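Local structure of phosphoribosylaminoimidazole-succinocarboxamide synthase (2CNQ) at residues Glu7-Leu12 with Pro96-Gln101; Asp37-Tyr42 with Gln261-Trp266; Phe65-Asn70 with Ser200-Tyr205. The protein catalyses the ATP-dependent joining of aspartate to 4-carboxy-5-aminoimidazole ribotide, which forms SAICAR in the de novo purine pathway. All coordinates share one frame; numbering follows the deposited sequence. Where two conformers were deposited one is given.

Interaction 2 is the buried contact of the three and the one whose contacting residues grip ADP and AMZ. Segments 37-42 and 261-266 touch mainly through apolar side chains, while Arg-264 and Tyr-42 N turn to the ligands. Interactions 1 and 3 are partly buried and do not share an element with it or with each other. Interaction 1 ties an N-terminal turn to helix 96-102 at the periphery, its centre about 25 Å from the centre of the chain, by hydrogen bonds and a tyrosine ring. Interaction 3 packs helix 53-67 on helix 185-209 through aromatic and apolar groups. Lys-66, next to this contact, lines another nucleotide pocket. Interactions 2 and 3 lie on opposite sides of the chain centre.

Interaction 1: Glu7-Leu12 with Pro96-Gln101; sequences ELDGIL and PKYKTQ
Leu-8 and Tyr-98 are the closest backbone pair, with 6.3 Å from CA to CA, where the type I' beta turn Leu-8 to Ile-11 meets helix 96-102. The turn precedes strand 14-17, the first of an antiparallel four-stranded sheet.

Gln-101 reads the backbone of Glu-7 with both ends of its amide. Its OE1 accepts from Glu-7 N at 2.8 Å, with an N-H...O angle of 154°. Its NE2 donates to Glu-7 O from above that carbonyl plane, and also to Lys-97 O in its own helix. The amide is thus held against turning by three bonds. An alanine here would probably leave Glu-7 N and O, and Lys-97 O, without these side-chain partners.

The Tyr-98 ring lies between the turn and its own helix. Its CG is beside the backbone N (chi1 -53°), and the ring reaches on to the turn. Ile-11 comes tip to tip, and its CD1 sits over one face, 3.7 Å from the ring centroid of Tyr-98, as a CH-pi contact. Lys-97 CB lies over the opposite face. Glu-7 O and Asp-9 OD2 are at the ring edge, in plane. Leu-8 slides past the ring, with its CD2 3.9 Å from Tyr-98 CD1. The same Leu-8 side chain touches Tyr-24 and Leu-32 of the sheet.

The Asp-9 carboxylate stands nearly upright to the ring, its plane turned 85° from it. Water 1 donates to Asp-9 OD2 and accepts from Lys-97 NZ. Asp-9 OD2 also takes a very short hydrogen bond from Tyr-98 OH, 2.5 Å long.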
loop_
_atom_site.group_PDB
_atom_site.type_symbol
_atom_site.label_atom_id
_atom_site.label_comp_id
_atom_site.label_asym_id
_atom_site.label_seq_id
_atom_site.Cartn_x
_atom_site.Cartn_y
_atom_site.Cartn_z
ATOM N N GLU A 7 6.925 19.619 8.009
ATOM C CA GLU A 7 7.561 20.906 7.870
ATOM C C GLU A 7 8.901 20.776 8.526
ATOM O O GLU A 7 9.033 20.878 9.728
ATOM C CB GLU A 7 6.756 21.981 8.518
ATOM C CG GLU A 7 5.431 22.195 7.838
ATOM C CD GLU A 7 5.529 22.857 6.510
ATOM O OE1 GLU A 7 4.470 23.054 5.897
ATOM O OE2 GLU A 7 6.616 23.211 6.058
ATOM N N LEU A 8 9.893 20.530 7.707
ATOM C CA LEU A 8 11.214 20.267 8.197
ATOM C C LEU A 8 12.158 21.415 7.996
ATOM O O LEU A 8 13.333 21.290 8.218
ATOM C CB LEU A 8 11.802 18.998 7.612
ATOM C CG LEU A 8 10.995 17.734 7.881
ATOM C CD1 LEU A 8 11.809 16.535 7.475
ATOM C CD2 LEU A 8 10.534 17.598 9.292
ATOM N N ASP A 9 11.632 22.562 7.596
ATOM C CA ASP A 9 12.410 23.782 7.596
ATOM C C ASP A 9 13.691 23.663 6.823
ATOM O O ASP A 9 14.704 24.265 7.151
ATOM C CB ASP A 9 12.681 24.258 9.009
ATOM C CG ASP A 9 11.420 24.725 9.675
ATOM O OD1 ASP A 9 10.591 25.344 8.990
ATOM O OD2 ASP A 9 11.227 24.472 10.856
ATOM N N GLY A 10 13.635 22.906 5.757
ATOM C CA GLY A 10 14.750 22.788 4.880
ATOM C C GLY A 10 15.872 21.982 5.420
ATOM O O GLY A 10 16.926 21.966 4.832
ATOM N N ILE A 11 15.678 21.269 6.515
ATOM C CA ILE A 11 16.755 20.535 7.107
ATOM C C ILE A 11 17.241 19.448 6.186
ATOM O O ILE A 11 18.412 19.163 6.137
ATOM C CB ILE A 11 16.340 20.025 8.445
ATOM C CG1 ILE A 11 16.212 21.212 9.395
ATOM C CG2 ILE A 11 17.317 19.019 8.987
ATOM C CD1 ILE A 11 15.417 20.886 10.611
ATOM N N LEU A 12 16.319 18.844 5.452
ATOM C CA LEU A 12 16.618 17.894 4.398
ATOM C C LEU A 12 15.909 18.386 3.187
ATOM O O LEU A 12 14.825 18.896 3.286
ATOM C CB LEU A 12 16.084 16.530 4.705
ATOM C CG LEU A 12 16.607 15.870 5.949
ATOM C CD1 LEU A 12 15.863 14.591 6.155
ATOM C CD2 LEU A 12 18.091 15.647 5.864
ATOM N N PRO A 96 11.918 18.460 19.142
ATOM C CA PRO A 96 10.510 18.068 19.163
ATOM C C PRO A 96 9.686 18.619 18.052
ATOM O O PRO A 96 8.788 17.943 17.625
ATOM C CB PRO A 96 10.016 18.497 20.504
ATOM C CG PRO A 96 11.029 19.282 21.061
ATOM C CD PRO A 96 12.363 18.974 20.422
ATOM N N LYS A 97 9.975 19.822 17.584
ATOM C CA LYS A 97 9.201 20.362 16.514
ATOM C C LYS A 97 9.210 19.439 15.333
ATOM O O LYS A 97 8.247 19.363 14.599
ATOM C CB LYS A 97 9.791 21.686 16.105
ATOM C CG LYS A 97 9.086 22.398 15.013
ATOM C CD LYS A 97 9.848 23.638 14.610
ATOM C CE LYS A 97 9.843 24.686 15.641
ATOM N NZ LYS A 97 10.460 25.910 15.144
ATOM N N TYR A 98 10.315 18.762 15.117
ATOM C CA TYR A 98 10.451 17.843 14.011
ATOM C C TYR A 98 10.172 16.444 14.406
ATOM O O TYR A 98 9.534 15.714 13.680
ATOM C CB TYR A 98 11.843 17.971 13.426
ATOM C CG TYR A 98 12.158 19.388 13.078
ATOM C CD1 TYR A 98 11.435 20.059 12.118
ATOM C CD2 TYR A 98 13.125 20.072 13.778
ATOM C CE1 TYR A 98 11.674 21.367 11.851
ATOM C CE2 TYR A 98 13.380 21.393 13.505
ATOM C CZ TYR A 98 12.637 22.041 12.574
ATOM O OH TYR A 98 12.907 23.354 12.324
ATOM N N LYS A 99 10.668 16.028 15.555
ATOM C CA LYS A 99 10.517 14.659 15.938
ATOM C C LYS A 99 9.067 14.272 16.025
ATOM O O LYS A 99 8.685 13.184 15.654
ATOM C CB LYS A 99 11.250 14.397 17.211
ATOM C CG LYS A 99 11.324 12.951 17.504
ATOM C CD LYS A 99 12.126 12.668 18.722
ATOM C CE LYS A 99 12.400 11.218 18.830
ATOM N NZ LYS A 99 12.752 10.933 20.231
ATOM N N THR A 100 8.245 15.161 16.503
ATOM C CA THR A 100 6.843 14.831 16.616
ATOM C C THR A 100 6.208 14.633 15.259
ATOM O O THR A 100 5.215 13.956 15.153
ATOM C CB THR A 100 6.096 15.885 17.374
ATOM O OG1 THR A 100 6.276 17.112 16.712
ATOM C CG2 THR A 100 6.507 15.946 18.812
ATOM N N GLN A 101 6.761 15.237 14.237
ATOM C CA GLN A 101 6.256 15.079 12.915
ATOM C C GLN A 101 6.757 13.841 12.224
ATOM O O GLN A 101 6.263 13.517 11.128
ATOM C CB GLN A 101 6.697 16.236 12.055
ATOM C CG GLN A 101 6.248 17.552 12.536
ATOM C CD GLN A 101 6.630 18.592 11.550
ATOM O OE1 GLN A 101 6.096 18.598 10.451
ATOM N NE2 GLN A 101 7.616 19.402 11.861
HETATM O O HOH W 1 10.165 26.454 12.440
#

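Interaction 2: Asp37-Tyr42 with Gln261-Trp266; sequences DRISAY and QFLRDW. With ADP (adenosine-5'-diphosphate), chain F; AMZ (aminoimidazole 4-carboxamide ribonucleotide), chain C.
Ile-39 and Leu-263 carry the apolar part of the contact. They meet tip to tip, with Ile-39 CD1 3.6 Å from Leu-263 CD2. Ala-41 CB adds to this packing against Leu-263 CD2 and Arg-264 CG.

Tyr-42 crosses Arg-264 obliquely. Arg-264 O lies at the edge of its ring, and Tyr-42 OH is 3.4 Å from Arg-264 CB. The hydroxyl is hydrogen-bonded to Thr-268 further along the helix. On the ligand side, ADP N7 also lies near the ring plane of Tyr-42.

The charged bonds run to the nucleotides. The Arg-264 chain is extended from CG to NE (chi2 179°, chi3 -178°). NE of Arg-264 donates to ADP O1A at 2.8 Å. NH2 of Arg-264 donates almost straight to ADP O2A, at 178°, and also to AMZ O1. NH1 bonds Gln-261 OE1 from above the carbonyl plane, while Gln-261 NE2 reaches Asp-265 OD2. The NH1 bond is likely to fix the turn of the guanidinium, with Gln-261 as a second-shell residue. The positive charge would be expected to offset that of the alpha-phosphate.

Backbone bonding completes the grip: Tyr-42 N donates to ADP O1A at 2.8 Å, so that oxygen is held from both segments. Lys-260, Asp-43 and Asp-171 also bond ADP. A backbone N-H and an arginine meeting on the alpha-phosphate form part of the ADP site of this SAICAR synthetase, with AMZ beside it.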
loop_
_atom_site.group_PDB
_atom_site.type_symbol
_atom_site.label_atom_id
_atom_site.label_comp_id
_atom_site.label_asym_id
_atom_site.label_seq_id
_atom_site.Cartn_x
_atom_site.Cartn_y
_atom_site.Cartn_z
ATOM N N ASP A 37 -0.578 11.624 7.594
ATOM C CA ASP A 37 -1.913 11.200 7.881
ATOM C C ASP A 37 -2.880 11.565 6.811
ATOM O O ASP A 37 -4.069 11.420 6.991
ATOM C CB ASP A 37 -2.324 11.741 9.217
ATOM C CG ASP A 37 -1.551 11.130 10.320
ATOM O OD1 ASP A 37 -1.431 11.774 11.376
ATOM O OD2 ASP A 37 -1.067 10.005 10.173
ATOM N N ARG A 38 -2.384 12.029 5.683
ATOM C CA ARG A 38 -3.236 12.304 4.589
ATOM C C ARG A 38 -3.885 11.026 4.107
ATOM O O ARG A 38 -3.360 9.941 4.232
ATOM C CB ARG A 38 -2.450 12.914 3.446
ATOM C CG ARG A 38 -1.833 14.253 3.801
ATOM C CD ARG A 38 -1.239 14.938 2.622
ATOM N NE ARG A 38 -0.193 14.190 1.972
ATOM C CZ ARG A 38 1.102 14.385 2.141
ATOM N NH1 ARG A 38 1.966 13.720 1.418
ATOM N NH2 ARG A 38 1.547 15.240 3.030
ATOM N N ILE A 39 -5.031 11.169 3.510
ATOM C CA ILE A 39 -5.683 10.041 2.889
ATOM C C ILE A 39 -6.254 10.517 1.602
ATOM O O ILE A 39 -6.690 11.641 1.484
ATOM C CB ILE A 39 -6.723 9.430 3.803
ATOM C CG1 ILE A 39 -7.298 8.147 3.221
ATOM C CG2 ILE A 39 -7.810 10.409 4.149
ATOM C CD1 ILE A 39 -8.078 7.346 4.219
ATOM N N SER A 40 -6.232 9.656 0.628
ATOM C CA SER A 40 -6.687 9.982 -0.691
ATOM C C SER A 40 -7.583 8.903 -1.168
ATOM O O SER A 40 -7.556 7.792 -0.707
ATOM C CB SER A 40 -5.493 10.089 -1.595
ATOM O OG SER A 40 -4.798 8.869 -1.667
ATOM N N ALA A 41 -8.402 9.239 -2.132
ATOM C CA ALA A 41 -9.216 8.238 -2.782
ATOM C C ALA A 41 -9.429 8.745 -4.160
ATOM O O ALA A 41 -9.586 9.935 -4.372
ATOM C CB ALA A 41 -10.504 8.066 -2.080
ATOM N N TYR A 42 -9.429 7.842 -5.108
ATOM C CA TYR A 42 -9.577 8.217 -6.486
ATOM C C TYR A 42 -8.583 9.293 -6.852
ATOM O O TYR A 42 -8.882 10.181 -7.633
ATOM C CB TYR A 42 -10.999 8.610 -6.802
ATOM C CG TYR A 42 -11.977 7.562 -6.389
ATOM C CD1 TYR A 42 -12.066 6.381 -7.044
ATOM C CD2 TYR A 42 -12.812 7.777 -5.330
ATOM C CE1 TYR A 42 -12.986 5.441 -6.669
ATOM C CE2 TYR A 42 -13.725 6.877 -4.940
ATOM C CZ TYR A 42 -13.814 5.704 -5.598
ATOM O OH TYR A 42 -14.764 4.806 -5.204
ATOM N N GLN A 261 -11.312 1.121 0.971
ATOM C CA GLN A 261 -12.512 0.994 0.200
ATOM C C GLN A 261 -13.690 1.610 0.913
ATOM O O GLN A 261 -14.584 2.113 0.271
ATOM C CB GLN A 261 -12.812 -0.449 -0.156
ATOM C CG GLN A 261 -13.776 -0.564 -1.281
ATOM C CD GLN A 261 -13.179 -0.030 -2.551
ATOM O OE1 GLN A 261 -12.020 -0.267 -2.837
ATOM N NE2 GLN A 261 -13.967 0.704 -3.314
ATOM N N PHE A 262 -13.699 1.608 2.223
ATOM C CA PHE A 262 -14.764 2.230 2.939
ATOM C C PHE A 262 -14.874 3.680 2.526
ATOM O O PHE A 262 -15.950 4.194 2.302
ATOM C CB PHE A 262 -14.464 2.138 4.402
ATOM C CG PHE A 262 -15.381 2.939 5.216
ATOM C CD1 PHE A 262 -14.928 4.077 5.822
ATOM C CD2 PHE A 262 -16.705 2.592 5.333
ATOM C CE1 PHE A 262 -15.772 4.858 6.550
ATOM C CE2 PHE A 262 -17.551 3.362 6.065
ATOM C CZ PHE A 262 -17.085 4.507 6.671
ATOM N N LEU A 263 -13.748 4.372 2.478
ATOM C CA LEU A 263 -13.750 5.771 2.126
ATOM C C LEU A 263 -14.083 5.933 0.691
ATOM O O LEU A 263 -14.868 6.781 0.341
ATOM C CB LEU A 263 -12.411 6.389 2.434
ATOM C CG LEU A 263 -12.286 7.817 1.959
ATOM C CD1 LEU A 263 -13.282 8.738 2.637
ATOM C CD2 LEU A 263 -10.879 8.301 2.140
ATOM N N ARG A 264 -13.486 5.143 -0.173
ATOM C CA ARG A 264 -13.810 5.228 -1.578
ATOM C C ARG A 264 -15.289 5.117 -1.778
ATOM O O ARG A 264 -15.897 5.891 -2.507
ATOM C CB ARG A 264 -13.128 4.121 -2.319
ATOM C CG ARG A 264 -11.645 4.200 -2.365
ATOM C CD ARG A 264 -11.122 3.044 -3.098
ATOM N NE ARG A 264 -9.671 3.025 -3.137
ATOM C CZ ARG A 264 -8.926 2.018 -2.736
ATOM N NH1 ARG A 264 -9.453 0.908 -2.274
ATOM N NH2 ARG A 264 -7.626 2.158 -2.784
ATOM N N ASP A 265 -15.873 4.119 -1.159
ATOM C CA ASP A 265 -17.267 3.881 -1.358
ATOM C C ASP A 265 -18.111 4.983 -0.791
ATOM O O ASP A 265 -19.119 5.340 -1.374
ATOM C CB ASP A 265 -17.648 2.543 -0.785
ATOM C CG ASP A 265 -17.115 1.367 -1.577
ATOM O OD1 ASP A 265 -17.274 0.252 -1.073
ATOM O OD2 ASP A 265 -16.570 1.544 -2.658
ATOM N N TRP A 266 -17.721 5.518 0.348
ATOM C CA TRP A 266 -18.454 6.602 0.931
ATOM C C TRP A 266 -18.418 7.791 -0.004
ATOM O O TRP A 266 -19.416 8.432 -0.251
ATOM C CB TRP A 266 -17.859 6.992 2.278
ATOM C CG TRP A 266 -18.595 8.089 2.887
ATOM C CD1 TRP A 266 -19.735 8.000 3.592
ATOM C CD2 TRP A 266 -18.285 9.474 2.779
ATOM N NE1 TRP A 266 -20.165 9.245 3.949
ATOM C CE2 TRP A 266 -19.281 10.168 3.478
ATOM C CE3 TRP A 266 -17.243 10.189 2.232
ATOM C CZ2 TRP A 266 -19.292 11.538 3.584
ATOM C CZ3 TRP A 266 -17.271 11.563 2.339
ATOM C CH2 TRP A 266 -18.275 12.211 3.019
HETATM P PB ADP F . -5.314 7.081 -4.303
HETATM O O1B ADP F . -4.894 8.513 -4.283
HETATM O O2B ADP F . -4.598 6.240 -5.324
HETATM O O3B ADP F . -5.333 6.517 -2.900
HETATM P PA ADP F . -7.230 5.432 -4.793
HETATM O O1A ADP F . -8.681 5.156 -4.697
HETATM O O2A ADP F . -6.563 4.613 -3.750
HETATM O O3A ADP F . -6.832 6.957 -4.812
HETATM O "O5'" ADP F . -6.622 4.960 -6.156
HETATM C "C5'" ADP F . -6.421 3.578 -6.361
HETATM C "C4'" ADP F . -6.027 3.225 -7.781
HETATM O "O4'" ADP F . -7.141 3.525 -8.616
HETATM C "C3'" ADP F . -4.852 4.058 -8.224
HETATM O "O3'" ADP F . -4.064 3.318 -9.138
HETATM C "C2'" ADP F . -5.535 5.202 -8.904
HETATM O "O2'" ADP F . -4.716 5.760 -9.900
HETATM C "C1'" ADP F . -6.740 4.535 -9.523
HETATM N N9 ADP F . -7.868 5.444 -9.691
HETATM C C8 ADP F . -8.213 6.383 -8.827
HETATM N N7 ADP F . -9.281 7.064 -9.262
HETATM C C5 ADP F . -9.631 6.529 -10.420
HETATM C C6 ADP F . -10.705 6.826 -11.342
HETATM N N6 ADP F . -11.561 7.835 -11.049
HETATM N N1 ADP F . -10.757 6.067 -12.453
HETATM C C2 ADP F . -9.860 5.068 -12.707
HETATM N N3 ADP F . -8.845 4.743 -11.872
HETATM C C4 ADP F . -8.699 5.447 -10.725
HETATM O O5 AMZ C . -1.894 3.274 -4.561
HETATM C C6 AMZ C . -2.172 2.840 -5.659
HETATM N N2 AMZ C . -1.811 3.428 -6.794
HETATM C C3A AMZ C . -2.914 1.602 -5.798
HETATM C C7A AMZ C . -3.415 0.855 -4.775
HETATM N N3 AMZ C . -3.316 0.968 -3.438
HETATM N N1 AMZ C . -3.245 1.036 -6.972
HETATM C C5 AMZ C . -3.925 -0.051 -6.686
HETATM N N AMZ C . -4.053 -0.166 -5.345
HETATM C C1 AMZ C . -4.677 -1.267 -4.653
HETATM C C2 AMZ C . -6.100 -1.017 -4.253
HETATM C C3 AMZ C . -6.669 -2.405 -4.215
HETATM O O2 AMZ C . -6.274 -2.967 -2.984
HETATM O O1 AMZ C . -6.139 -0.334 -3.017
HETATM O O AMZ C . -4.742 -2.318 -5.575
HETATM C C AMZ C . -5.926 -3.073 -5.361
HETATM C C4 AMZ C . -6.710 -3.167 -6.628
HETATM O O3 AMZ C . -7.341 -1.918 -6.862
HETATM P P AMZ C . -8.386 -1.813 -8.063
HETATM O OP1 AMZ C . -7.612 -1.884 -9.337
HETATM O O4 AMZ C . -9.025 -0.460 -7.855
HETATM O OP2 AMZ C . -9.365 -2.938 -7.969
#

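Interaction 3: Phe65-Asn70 with Ser200-Tyr205; sequences FKFLSN and SKCKDY
Phe-67 and Cys-202 mark the closest backbone approach, with 8.3 Å between their CA atoms, where the end of helix 53-67 meets helix 185-209.

Phe-67 points its CB toward the other helix, and CG is anti to the backbone N (chi1 -179°), directed to that helix. The ring atoms then meet Lys-201, Cys-202 and Tyr-205. CD2 of Phe-67 is 3.9 Å from Cys-202 SG. CE2 meets Lys-201 CE and CG. CE1 of Phe-67 lies over one face of the Tyr-205 ring. CZ, at the tip, comes to 3.5 Å from Tyr-205 CB. The two rings are oblique, with planes 47° apart and centroids 4.7 Å apart. The sulfur of Cys-202 also sits obliquely to the Phe-67 ring, as a sulfur-aromatic contact.

Lys-201 runs extended beyond CG and crosses the phenylalanine. Its NZ lies over the face of the Phe-67 ring, 5.0 Å from the centroid, in a cation-pi contact. Water 2 links this NZ to Phe-67 O, donating to the carbonyl and accepting from NZ. The charge of NZ has its main partner in Asp-71, by a salt bridge.

Leu-68 adds its CD2, which is 3.7 Å from Cys-202 SG and also touches Lys-201 CD. Trp-64 meets Phe-67 edge-to-face, and Tyr-205 OH is bonded to Leu-299 O. The arrangement is helix-to-helix packing around an aromatic side chain, joining the C-terminal end of helix 53-67 to the long helix 185-209.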
loop_
_atom_site.group_PDB
_atom_site.type_symbol
_atom_site.label_atom_id
_atom_site.label_comp_id
_atom_site.label_asym_id
_atom_site.label_seq_id
_atom_site.Cartn_x
_atom_site.Cartn_y
_atom_site.Cartn_z
ATOM N N PHE A 65 7.336 -6.151 6.082
ATOM C CA PHE A 65 8.707 -6.254 5.643
ATOM C C PHE A 65 9.417 -7.323 6.426
ATOM O O PHE A 65 10.177 -8.091 5.881
ATOM C CB PHE A 65 9.430 -4.934 5.797
ATOM C CG PHE A 65 9.121 -3.931 4.743
ATOM C CD1 PHE A 65 9.303 -4.241 3.418
ATOM C CD2 PHE A 65 8.730 -2.655 5.068
ATOM C CE1 PHE A 65 9.069 -3.304 2.457
ATOM C CE2 PHE A 65 8.488 -1.726 4.105
ATOM C CZ PHE A 65 8.639 -2.062 2.804
ATOM N N LYS A 66 9.151 -7.366 7.718
ATOM C CA LYS A 66 9.770 -8.334 8.561
ATOM C C LYS A 66 9.230 -9.711 8.255
ATOM O O LYS A 66 9.982 -10.676 8.231
ATOM C CB LYS A 66 9.511 -7.942 9.994
ATOM C CG LYS A 66 10.135 -8.888 10.992
ATOM C CD LYS A 66 9.886 -8.475 12.415
ATOM C CE LYS A 66 10.509 -7.137 12.770
ATOM N NZ LYS A 66 11.981 -7.061 12.549
ATOM N N PHE A 67 7.923 -9.826 8.053
ATOM C CA PHE A 67 7.309 -11.092 7.735
ATOM C C PHE A 67 7.878 -11.683 6.470
ATOM O O PHE A 67 8.032 -12.886 6.337
ATOM C CB PHE A 67 5.822 -10.880 7.596
ATOM C CG PHE A 67 5.053 -12.102 7.300
ATOM C CD1 PHE A 67 4.790 -13.034 8.264
ATOM C CD2 PHE A 67 4.552 -12.314 6.053
ATOM C CE1 PHE A 67 4.046 -14.153 7.947
ATOM C CE2 PHE A 67 3.816 -13.416 5.748
ATOM C CZ PHE A 67 3.569 -14.330 6.683
ATOM N N LEU A 68 8.191 -10.809 5.531
ATOM C CA LEU A 68 8.682 -11.200 4.229
ATOM C C LEU A 68 10.169 -11.068 4.127
ATOM O O LEU A 68 10.700 -11.129 3.043
ATOM C CB LEU A 68 8.024 -10.339 3.180
ATOM C CG LEU A 68 6.546 -10.540 3.102
ATOM C CD1 LEU A 68 5.980 -9.562 2.110
ATOM C CD2 LEU A 68 6.169 -11.944 2.734
ATOM N N SER A 69 10.866 -10.904 5.224
ATOM C CA SER A 69 12.267 -10.526 5.140
ATOM C C SER A 69 13.110 -11.599 4.498
ATOM O O SER A 69 14.105 -11.284 3.896
ATOM C CB SER A 69 12.825 -10.180 6.500
ATOM O OG SER A 69 12.777 -11.308 7.316
ATOM N N ASN A 70 12.718 -12.849 4.622
ATOM C CA ASN A 70 13.427 -13.923 3.964
ATOM C C ASN A 70 12.943 -14.197 2.574
ATOM O O ASN A 70 13.521 -14.999 1.875
ATOM C CB ASN A 70 13.329 -15.199 4.775
ATOM C CG ASN A 70 14.007 -15.073 6.097
ATOM O OD1 ASN A 70 15.042 -14.413 6.196
ATOM N ND2 ASN A 70 13.430 -15.677 7.131
ATOM N N SER A 200 0.582 -14.627 -1.783
ATOM C CA SER A 200 0.021 -15.861 -1.303
ATOM C C SER A 200 0.465 -16.157 0.092
ATOM O O SER A 200 -0.326 -16.620 0.893
ATOM C CB SER A 200 0.389 -16.999 -2.207
ATOM O OG SER A 200 -0.400 -16.910 -3.368
ATOM N N LYS A 201 1.720 -15.922 0.391
ATOM C CA LYS A 201 2.202 -16.153 1.726
ATOM C C LYS A 201 1.466 -15.290 2.694
ATOM O O LYS A 201 1.062 -15.730 3.752
ATOM C CB LYS A 201 3.674 -15.881 1.778
ATOM C CG LYS A 201 4.249 -16.075 3.134
ATOM C CD LYS A 201 5.739 -15.922 3.181
ATOM C CE LYS A 201 6.222 -15.931 4.591
ATOM N NZ LYS A 201 7.653 -16.118 4.693
ATOM N N CYS A 202 1.305 -14.029 2.363
ATOM C CA CYS A 202 0.624 -13.132 3.238
ATOM C C CYS A 202 -0.843 -13.445 3.335
ATOM O O CYS A 202 -1.422 -13.344 4.393
ATOM C CB CYS A 202 0.848 -11.705 2.805
ATOM S SG CYS A 202 2.543 -11.216 2.891
ATOM N N LYS A 203 -1.435 -13.831 2.228
ATOM C CA LYS A 203 -2.825 -14.196 2.192
ATOM C C LYS A 203 -3.085 -15.344 3.121
ATOM O O LYS A 203 -4.037 -15.349 3.866
ATOM C CB LYS A 203 -3.219 -14.580 0.774
ATOM C CG LYS A 203 -4.673 -14.955 0.633
ATOM C CD LYS A 203 -5.083 -15.623 -0.674
ATOM C CE LYS A 203 -4.106 -16.654 -1.247
ATOM N NZ LYS A 203 -4.315 -18.045 -0.771
ATOM N N ASP A 204 -2.245 -16.350 3.073
ATOM C CA ASP A 204 -2.477 -17.522 3.887
ATOM C C ASP A 204 -2.330 -17.167 5.337
ATOM O O ASP A 204 -3.109 -17.589 6.160
ATOM C CB ASP A 204 -1.544 -18.616 3.497
ATOM C CG ASP A 204 -1.900 -19.221 2.180
ATOM O OD1 ASP A 204 -1.070 -19.999 1.691
ATOM O OD2 ASP A 204 -2.990 -18.942 1.649
ATOM N N TYR A 205 -1.335 -16.369 5.651
ATOM C CA TYR A 205 -1.121 -15.928 6.992
ATOM C C TYR A 205 -2.303 -15.142 7.477
ATOM O O TYR A 205 -2.802 -15.335 8.573
ATOM C CB TYR A 205 0.145 -15.091 7.038
ATOM C CG TYR A 205 0.252 -14.291 8.279
ATOM C CD1 TYR A 205 0.707 -14.820 9.454
ATOM C CD2 TYR A 205 -0.167 -12.980 8.271
ATOM C CE1 TYR A 205 0.743 -14.044 10.592
ATOM C CE2 TYR A 205 -0.155 -12.215 9.377
ATOM C CZ TYR A 205 0.310 -12.751 10.542
ATOM O OH TYR A 205 0.327 -12.036 11.691
HETATM O O HOH W 2 7.662 -15.322 7.473
#